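Local coordinates for protein uricase (Arthrobacter globiformis, PDB 2YZC) that catalyses the oxidation of uric acid to 5-hydroxyisourate, which is further processed to (S)-allantoin, at residues H63-T67 with D68-N72; F82-T85 with E86-L89; L211-F214 with A215-S219; M226-M229 with G230-V233. All blocks are in the same frame, centred on the assembly; numbering follows the deposited sequence.

Interaction 1: H63-T67 with D68-N72. With 1AL (allantoate ion), chain L.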
# COMPACT_ATOMS: atom_id res chain seq x y z
N HIS A 63 -20.88 -7.97 -29.60
CA HIS A 63 -21.23 -6.70 -28.96
C HIS A 63 -20.12 -6.15 -28.06
O HIS A 63 -20.23 -5.03 -27.57
CB HIS A 63 -22.49 -6.86 -28.10
CG HIS A 63 -23.74 -7.07 -28.89
ND1 HIS A 63 -23.76 -7.17 -30.26
CD2 HIS A 63 -25.03 -7.20 -28.49
CE1 HIS A 63 -25.00 -7.35 -30.68
NE2 HIS A 63 -25.79 -7.37 -29.62
N VAL A 64 -19.07 -6.93 -27.85
CA VAL A 64 -18.01 -6.51 -26.94
C VAL A 64 -16.91 -5.61 -27.50
O VAL A 64 -15.91 -6.09 -28.04
CB VAL A 64 -17.34 -7.74 -26.27
CG1 VAL A 64 -16.33 -7.29 -25.23
CG2 VAL A 64 -18.40 -8.61 -25.62
N VAL A 65 -17.11 -4.30 -27.36
CA VAL A 65 -16.11 -3.34 -27.79
C VAL A 65 -14.93 -3.63 -26.85
O VAL A 65 -15.03 -3.41 -25.64
CB VAL A 65 -16.60 -1.89 -27.56
CG1 VAL A 65 -15.49 -0.91 -27.86
CG2 VAL A 65 -17.82 -1.61 -28.46
N ALA A 66 -13.84 -4.13 -27.41
CA ALA A 66 -12.67 -4.50 -26.63
C ALA A 66 -12.25 -3.45 -25.60
O ALA A 66 -12.31 -2.26 -25.86
CB ALA A 66 -11.50 -4.80 -27.56
N THR A 67 -11.83 -3.91 -24.42
CA THR A 67 -11.39 -2.96 -23.41
C THR A 67 -10.15 -2.27 -23.98
O THR A 67 -9.91 -1.10 -23.71
CB THR A 67 -11.06 -3.66 -22.05
OG1 THR A 67 -9.90 -4.50 -22.19
CG2 THR A 67 -12.24 -4.53 -21.59
N ASP A 68 -9.38 -2.99 -24.80
CA ASP A 68 -8.19 -2.40 -25.41
C ASP A 68 -8.60 -1.22 -26.29
O ASP A 68 -7.89 -0.22 -26.36
CB ASP A 68 -7.44 -3.44 -26.27
CG ASP A 68 -6.13 -2.89 -26.83
OD1 ASP A 68 -5.13 -2.84 -26.07
OD2 ASP A 68 -6.08 -2.50 -28.01
N THR A 69 -9.73 -1.35 -26.97
CA THR A 69 -10.23 -0.29 -27.84
C THR A 69 -10.66 0.91 -27.00
O THR A 69 -10.45 2.06 -27.40
CB THR A 69 -11.43 -0.77 -28.67
OG1 THR A 69 -11.02 -1.83 -29.52
CG2 THR A 69 -11.98 0.38 -29.51
N GLN A 70 -11.27 0.64 -25.86
CA GLN A 70 -11.70 1.71 -24.97
C GLN A 70 -10.47 2.49 -24.52
O GLN A 70 -10.49 3.72 -24.47
CB GLN A 70 -12.45 1.13 -23.77
CG GLN A 70 -13.79 0.52 -24.16
CD GLN A 70 -14.56 -0.07 -23.00
OE1 GLN A 70 -14.75 0.59 -21.97
NE2 GLN A 70 -15.02 -1.31 -23.15
N LYS A 71 -9.40 1.77 -24.22
CA LYS A 71 -8.15 2.41 -23.80
C LYS A 71 -7.61 3.30 -24.91
O LYS A 71 -7.19 4.43 -24.66
CB LYS A 71 -7.11 1.35 -23.43
CG LYS A 71 -5.74 1.95 -23.12
CD LYS A 71 -4.65 0.89 -23.15
CE LYS A 71 -4.44 0.35 -24.56
NZ LYS A 71 -3.30 -0.61 -24.63
N ASN A 72 -7.59 2.79 -26.14
CA ASN A 72 -7.09 3.56 -27.28
C ASN A 72 -7.90 4.84 -27.47
O ASN A 72 -7.35 5.89 -27.80
CB ASN A 72 -7.15 2.75 -28.57
CG ASN A 72 -6.16 1.60 -28.60
OD1 ASN A 72 -5.14 1.63 -27.90
ND2 ASN A 72 -6.44 0.60 -29.42
C1 1AL L . -12.23 -9.90 -22.31
O2 1AL L . -12.56 -11.10 -22.28
N3 1AL L . -13.15 -8.89 -22.33
N4 1AL L . -10.86 -9.69 -22.32
C5 1AL L . -10.12 -7.49 -21.05
O6 1AL L . -11.08 -7.42 -20.27
O7 1AL L . -9.12 -6.76 -21.03
C8 1AL L . -10.32 -8.34 -22.33
C9 1AL L . -10.21 -6.80 -24.25
O10 1AL L . -9.37 -6.01 -24.74
N11 1AL L . -11.56 -6.56 -24.27
N12 1AL L . -9.83 -7.96 -23.65
O HOH W 1 -13.20 -3.38 -30.27
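The N-terminus of helix 67-78 forms one wall of the uricase active site, and its first turn shows how a helix start can hold an anion. Ala-66 occupies the N-cap position, and its carbonyl oxygen O receives Gln-70 N at 3.1 Å, with a weaker, strongly bent bond from Thr-69 N. The next carbonyl, Thr-67 O, receives Lys-71 N. The side chain of Gln-70 folds back over this start: its NE2 donates to Val-65 O at 3.3 Å, with the acceptor lying in the plane of the amide, while OE1 is taken by Ser-46 of strand 38-50. Both ends of the amide are therefore engaged, which fixes its rotation. On another side a water joins Ala-66 N to Thr-69 OG1, and Val-65 CG1 meets Thr-69 CG2 at 4.1 Å, the two side chains crossing at about a right angle. Two donors of this turn are hydrogen-bonded to the bound allantoate. Thr-67 places OG1 between its own N and carbonyl carbon (chi1 67°), from where the hydroxyl donates to the ligand's O7 at 2.7 Å; the backbone Asp-68 N reaches ligand O10 at 3.0 Å. The same OG1 is hydrogen-bonded to Lys-22, with which Thr-67 is assigned to a charge relay system. Lys-71 NZ forms a salt bridge with Asp-68 OD1, approaching from above the carboxylate plane. His-251, Leu-222 and Arg-180 of the second subunit add polar contacts to allantoate from across the subunit boundary, an arrangement characteristic of the intersubunit active site of uricases.

Interaction 2: F82-T85 with E86-L89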
# COMPACT_ATOMS: atom_id res chain seq x y z
N PHE A 82 -8.61 18.87 -23.60
CA PHE A 82 -9.87 18.96 -22.88
C PHE A 82 -9.76 20.05 -21.82
O PHE A 82 -8.73 20.17 -21.15
CB PHE A 82 -10.23 17.62 -22.24
CG PHE A 82 -9.07 16.94 -21.56
CD1 PHE A 82 -8.13 16.22 -22.30
CD2 PHE A 82 -8.92 17.01 -20.17
CE1 PHE A 82 -7.06 15.58 -21.67
CE2 PHE A 82 -7.85 16.38 -19.53
CZ PHE A 82 -6.92 15.65 -20.28
N ALA A 83 -10.82 20.82 -21.67
CA ALA A 83 -10.86 21.92 -20.71
C ALA A 83 -10.81 21.45 -19.26
O ALA A 83 -10.07 22.00 -18.45
CB ALA A 83 -12.11 22.77 -20.94
N THR A 84 -11.61 20.44 -18.95
CA THR A 84 -11.66 19.90 -17.59
C THR A 84 -11.79 18.39 -17.66
O THR A 84 -12.07 17.83 -18.72
CB THR A 84 -12.88 20.44 -16.81
OG1 THR A 84 -14.08 20.03 -17.48
CG2 THR A 84 -12.84 21.97 -16.72
N THR A 85 -11.59 17.74 -16.52
CA THR A 85 -11.70 16.30 -16.43
C THR A 85 -13.14 15.86 -16.72
O THR A 85 -13.37 14.89 -17.45
CB THR A 85 -11.28 15.82 -15.03
OG1 THR A 85 -9.91 16.17 -14.81
CG2 THR A 85 -11.45 14.31 -14.90
N GLU A 86 -14.11 16.58 -16.16
CA GLU A 86 -15.50 16.23 -16.39
C GLU A 86 -15.88 16.32 -17.87
O GLU A 86 -16.60 15.47 -18.39
CB GLU A 86 -16.43 17.13 -15.56
CG GLU A 86 -16.34 16.85 -14.07
CD GLU A 86 -15.34 17.75 -13.34
OE1 GLU A 86 -14.30 18.12 -13.94
OE2 GLU A 86 -15.59 18.08 -12.16
N GLU A 87 -15.39 17.34 -18.56
CA GLU A 87 -15.70 17.49 -19.98
C GLU A 87 -15.03 16.40 -20.81
O GLU A 87 -15.54 15.99 -21.85
CB GLU A 87 -15.29 18.88 -20.46
CG GLU A 87 -16.17 19.96 -19.85
CD GLU A 87 -15.62 21.35 -20.03
OE1 GLU A 87 -15.60 21.84 -21.18
OE2 GLU A 87 -15.19 21.95 -19.03
N PHE A 88 -13.88 15.91 -20.34
CA PHE A 88 -13.19 14.84 -21.04
C PHE A 88 -14.04 13.58 -20.93
O PHE A 88 -14.25 12.86 -21.91
CB PHE A 88 -11.81 14.59 -20.42
CG PHE A 88 -11.00 13.54 -21.14
CD1 PHE A 88 -10.68 13.69 -22.49
CD2 PHE A 88 -10.52 12.42 -20.46
CE1 PHE A 88 -9.90 12.73 -23.15
CE2 PHE A 88 -9.74 11.46 -21.11
CZ PHE A 88 -9.43 11.62 -22.46
N LEU A 89 -14.54 13.31 -19.72
CA LEU A 89 -15.36 12.13 -19.50
C LEU A 89 -16.66 12.21 -20.31
O LEU A 89 -17.13 11.20 -20.84
CB LEU A 89 -15.68 11.97 -18.01
CG LEU A 89 -14.50 11.74 -17.06
CD1 LEU A 89 -15.02 11.63 -15.63
CD2 LEU A 89 -13.75 10.47 -17.45
O HOH W 2 -13.37 20.12 -23.22
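Thr-84 caps the N-terminus of helix 85-99, and two kinds of contact, polar and aromatic, tie the preceding loop to the first turn. The polar part is reciprocal. Glu-87 N donates to Thr-84 OG1 at 3.2 Å, while the same hydroxyl gives its proton to Glu-87 OE2 at 2.7 Å, meeting that oxygen on its anti side and 34° out of the carboxylate plane. With OG1 between the backbone N and the carbonyl carbon (chi1 61°), the hydroxyl faces the helix start, where it can accept and donate at once. Ala-83 CB lies against the same carboxylate, and a water accepts from Ala-83 N and gives a weak bond to Glu-87 OE1. Among backbone bonds, Phe-88 N reaches Thr-84 O at 3.1 Å and Leu-89 N reaches Thr-85 O at 3.0 Å, so helical bonding starts directly at the cap. Two neighbouring side chains turn their polar ends to the surrounding sheet: Thr-85 OG1 bonds to Gln-112, and Glu-86 makes a salt bridge with Arg-133. The apolar side is an aromatic pair, Phe-82 and Phe-88, lying beside Leu-42 of strand 38-50. Leu-42 also touches Thr-85, and helix 67-78 adds Val-74 and Phe-77 beside the Phe-88 ring, so that the pair joins loop, helix and sheet. The two rings are neither parallel nor perpendicular: their planes are inclined at 32° and their centroids lie 4.4 Å apart. Each ring covers part of one face of the other, toward its rim, with the closest approach at 3.6 Å between Phe-82 CD1 and Phe-88 CD1.

Interaction 3: L211-F214 with A215-S219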
# COMPACT_ATOMS: atom_id res chain seq x y z
N LEU A 211 -13.10 23.04 3.89
CA LEU A 211 -11.98 23.37 4.77
C LEU A 211 -12.39 24.43 5.78
O LEU A 211 -12.04 24.34 6.96
CB LEU A 211 -10.80 23.87 3.93
CG LEU A 211 -9.55 22.99 3.76
CD1 LEU A 211 -9.87 21.52 3.95
CD2 LEU A 211 -8.95 23.26 2.38
N LYS A 212 -13.14 25.42 5.31
CA LYS A 212 -13.60 26.52 6.16
C LYS A 212 -14.54 26.04 7.26
O LYS A 212 -14.39 26.41 8.42
CB LYS A 212 -14.30 27.58 5.31
CG LYS A 212 -14.89 28.74 6.12
CD LYS A 212 -15.62 29.72 5.22
CE LYS A 212 -16.29 30.83 6.02
NZ LYS A 212 -15.30 31.65 6.77
N ALA A 213 -15.52 25.22 6.89
CA ALA A 213 -16.48 24.70 7.86
C ALA A 213 -15.77 23.79 8.87
O ALA A 213 -16.07 23.83 10.06
CB ALA A 213 -17.59 23.93 7.16
N PHE A 214 -14.84 22.97 8.38
CA PHE A 214 -14.12 22.09 9.28
C PHE A 214 -13.33 22.90 10.31
O PHE A 214 -13.38 22.62 11.50
CB PHE A 214 -13.15 21.19 8.50
CG PHE A 214 -12.24 20.39 9.39
CD1 PHE A 214 -12.70 19.24 10.03
CD2 PHE A 214 -10.95 20.83 9.65
CE1 PHE A 214 -11.89 18.54 10.92
CE2 PHE A 214 -10.12 20.14 10.54
CZ PHE A 214 -10.59 19.00 11.18
N ALA A 215 -12.62 23.92 9.84
CA ALA A 215 -11.79 24.74 10.71
C ALA A 215 -12.50 25.71 11.65
O ALA A 215 -12.09 25.86 12.80
CB ALA A 215 -10.77 25.50 9.87
N GLU A 216 -13.56 26.35 11.17
CA GLU A 216 -14.25 27.35 11.98
C GLU A 216 -15.41 26.87 12.84
O GLU A 216 -15.88 27.60 13.71
CB GLU A 216 -14.70 28.50 11.08
CG GLU A 216 -13.58 29.02 10.18
CD GLU A 216 -13.96 30.28 9.42
OE1 GLU A 216 -15.17 30.53 9.24
OE2 GLU A 216 -13.04 31.01 8.99
N THR A 217 -15.88 25.65 12.61
CA THR A 217 -16.98 25.11 13.41
C THR A 217 -16.43 24.60 14.74
O THR A 217 -15.53 23.77 14.75
CB THR A 217 -17.66 23.92 12.71
OG1 THR A 217 -18.19 24.33 11.45
CG2 THR A 217 -18.79 23.37 13.58
N HIS A 218 -16.95 25.11 15.85
CA HIS A 218 -16.52 24.61 17.15
C HIS A 218 -17.25 23.28 17.25
O HIS A 218 -18.46 23.24 17.47
CB HIS A 218 -16.97 25.52 18.29
CG HIS A 218 -16.52 25.04 19.63
ND1 HIS A 218 -15.21 25.08 20.03
CD2 HIS A 218 -17.21 24.44 20.63
CE1 HIS A 218 -15.10 24.52 21.22
NE2 HIS A 218 -16.30 24.12 21.61
N SER A 219 -16.51 22.20 17.08
CA SER A 219 -17.07 20.85 17.06
C SER A 219 -17.47 20.22 18.38
O SER A 219 -16.66 20.07 19.29
CB SER A 219 -16.10 19.92 16.33
OG SER A 219 -16.67 18.64 16.14
O HOH W 3 -15.16 21.46 13.34
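Lys-212 and Glu-216, one turn apart, form a salt bridge on the exposed side of helix 199-216 close to its C-terminus. Lys-212 NZ gives a hydrogen bond to Glu-216 OE1 at 2.7 Å, coming to the syn side of that oxygen but 34° out of the carboxylate plane. The lysine chain runs extended as far as CE and bends only at its last torsion (chi4 62°), which turns the ammonium group over to the glutamate. The aliphatic part contributes too, since Lys-212 CG lies 3.6 Å from Glu-216 OE1.

Backbone bonds carry the helix to its end: Ala-215 N to Leu-211 O at 3.0 Å and Glu-216 N to Lys-212 O at 2.9 Å. The last carbonyl in this series, Ala-213 O, is gripped by two donors of one residue. Thr-217 N approaches it from above the carbonyl plane at 3.1 Å, and Thr-217 OG1 donates at 2.6 Å, the hydroxyl lying on the N side of its residue (chi1 -60°). Thr-217 is the first residue to leave helical backbone angles, and its hydroxyl adds a second bond to a carbonyl that its own N-H already reaches. Beyond it a water donates to both Phe-214 O and Thr-217 O, bridging the helix end to the departing chain.

Apolar side chains pack against the sheet, the next helix and a neighbouring subunit. Phe-214 reaches Val-155 and Leu-182 of the sheet and Met-229 of the next helix, while Ile-118 of the third subunit touches Leu-211 and Phe-214. The whole is a helix C-terminus in which a threonine hydroxyl supplements backbone bonding as the chain turns into a loop.

Interaction 4: M226-M229 with G230-V233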
# COMPACT_ATOMS: atom_id res chain seq x y z
N MET A 226 -19.41 17.59 10.20
CA MET A 226 -19.72 17.10 8.87
C MET A 226 -20.99 17.74 8.32
O MET A 226 -21.07 18.07 7.13
CB MET A 226 -19.87 15.58 8.89
CG MET A 226 -20.22 14.97 7.54
SD MET A 226 -20.25 13.17 7.59
CE MET A 226 -21.56 12.91 8.80
N TYR A 227 -21.99 17.92 9.17
CA TYR A 227 -23.24 18.52 8.74
C TYR A 227 -22.98 19.96 8.28
O TYR A 227 -23.47 20.37 7.23
CB TYR A 227 -24.26 18.51 9.88
CG TYR A 227 -25.58 19.15 9.52
CD1 TYR A 227 -26.53 18.47 8.76
CD2 TYR A 227 -25.87 20.45 9.93
CE1 TYR A 227 -27.74 19.08 8.41
CE2 TYR A 227 -27.06 21.07 9.58
CZ TYR A 227 -27.99 20.38 8.82
OH TYR A 227 -29.16 21.01 8.47
N GLU A 228 -22.21 20.72 9.05
CA GLU A 228 -21.89 22.10 8.69
C GLU A 228 -21.11 22.18 7.38
O GLU A 228 -21.32 23.10 6.58
CB GLU A 228 -21.09 22.77 9.81
CG GLU A 228 -21.92 22.99 11.07
CD GLU A 228 -23.17 23.81 10.81
OE1 GLU A 228 -24.25 23.43 11.32
OE2 GLU A 228 -23.08 24.84 10.11
N MET A 229 -20.20 21.24 7.17
CA MET A 229 -19.43 21.20 5.92
C MET A 229 -20.38 20.99 4.74
O MET A 229 -20.31 21.70 3.74
CB MET A 229 -18.39 20.08 5.98
CG MET A 229 -17.22 20.36 6.93
SD MET A 229 -16.24 18.90 7.36
CE MET A 229 -15.49 18.49 5.75
N GLY A 230 -21.28 20.02 4.87
CA GLY A 230 -22.22 19.75 3.80
C GLY A 230 -23.21 20.87 3.53
O GLY A 230 -23.52 21.17 2.38
N ARG A 231 -23.72 21.49 4.59
CA ARG A 231 -24.68 22.57 4.47
C ARG A 231 -24.09 23.76 3.72
O ARG A 231 -24.74 24.36 2.87
CB ARG A 231 -25.17 23.03 5.85
CG ARG A 231 -26.24 24.11 5.81
CD ARG A 231 -26.86 24.34 7.19
NE ARG A 231 -25.93 24.96 8.13
CZ ARG A 231 -25.55 26.24 8.08
NH1 ARG A 231 -26.02 27.04 7.13
NH2 ARG A 231 -24.71 26.72 8.98
N ALA A 232 -22.85 24.10 4.04
CA ALA A 232 -22.18 25.23 3.40
C ALA A 232 -22.10 25.02 1.88
O ALA A 232 -22.26 25.97 1.11
CB ALA A 232 -20.77 25.39 3.97
N VAL A 233 -21.86 23.78 1.46
CA VAL A 233 -21.77 23.48 0.04
C VAL A 233 -23.12 23.63 -0.67
O VAL A 233 -23.23 24.34 -1.67
CB VAL A 233 -21.22 22.05 -0.17
CG1 VAL A 233 -21.36 21.63 -1.63
CG2 VAL A 233 -19.75 22.00 0.24
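Glu-228 and Arg-231 carry the side-chain contact within helix 222-236, an i to i+3 salt bridge running along the surface, while Met-229 is buried largely through its backbone and CB beside Gly-230. Glu-228 and Arg-231 lie side by side and point the same way. Arg-231 NH2 donates to Glu-228 OE2 at 2.7 Å, using the syn lone pair of that oxygen, though the N-H...O angle of 144° and the 62° between the carboxylate and guanidinium planes make this a single bent bond and not a flat, two-pronged pair. A bend at chi2 brings the glutamate's end back toward the arginine. The other terminal nitrogen, Arg-231 NH1, forms a salt bridge with Glu-235 one turn further on, so the guanidinium links two acidic side chains of the same helix. Arg-231 CD lies 4.1 Å from Tyr-227 CE2, the two side chains obliquely set, with ring and guanidinium planes 43° apart.

The Met-229 side chain leads away and packs between helix 199-216 and strand 240-254, where it touches Leu-210 and Met-245. Regular helical bonds join the two halves: Gly-230 N to Met-226 O at 3.0 Å and Arg-231 N to Tyr-227 O at 2.9 Å. Val-233 N makes a long, weak bond to Met-229 O at 3.5 Å and another weak one to Gly-230 O, and Val-233 CG2 lies 3.6 Å from Met-229 O.

Four short local contacts illustrate how helix ends and helix surfaces serve one fold. Interactions 1 and 2 involve the starts of consecutive helices, 67-78 and 85-99, with centres 20 Å apart, but only interaction 1 holds the ligand. Interactions 3 and 4 lie on consecutive helices too and touch directly: Ala-213 CB is 3.5 Å from Met-229 CA, and Thr-217 OG1 is 3.7 Å from Glu-228 CB. Their centres are about 10 Å apart, while interaction 1 lies, centre to centre, about 46 and 40 Å from interactions 3 and 4, across the chain's centre. Even so, the side chains of Phe-214 and Met-226 lie about 10 and 9 Å from another allantoate, bound in a second pocket of the assembly.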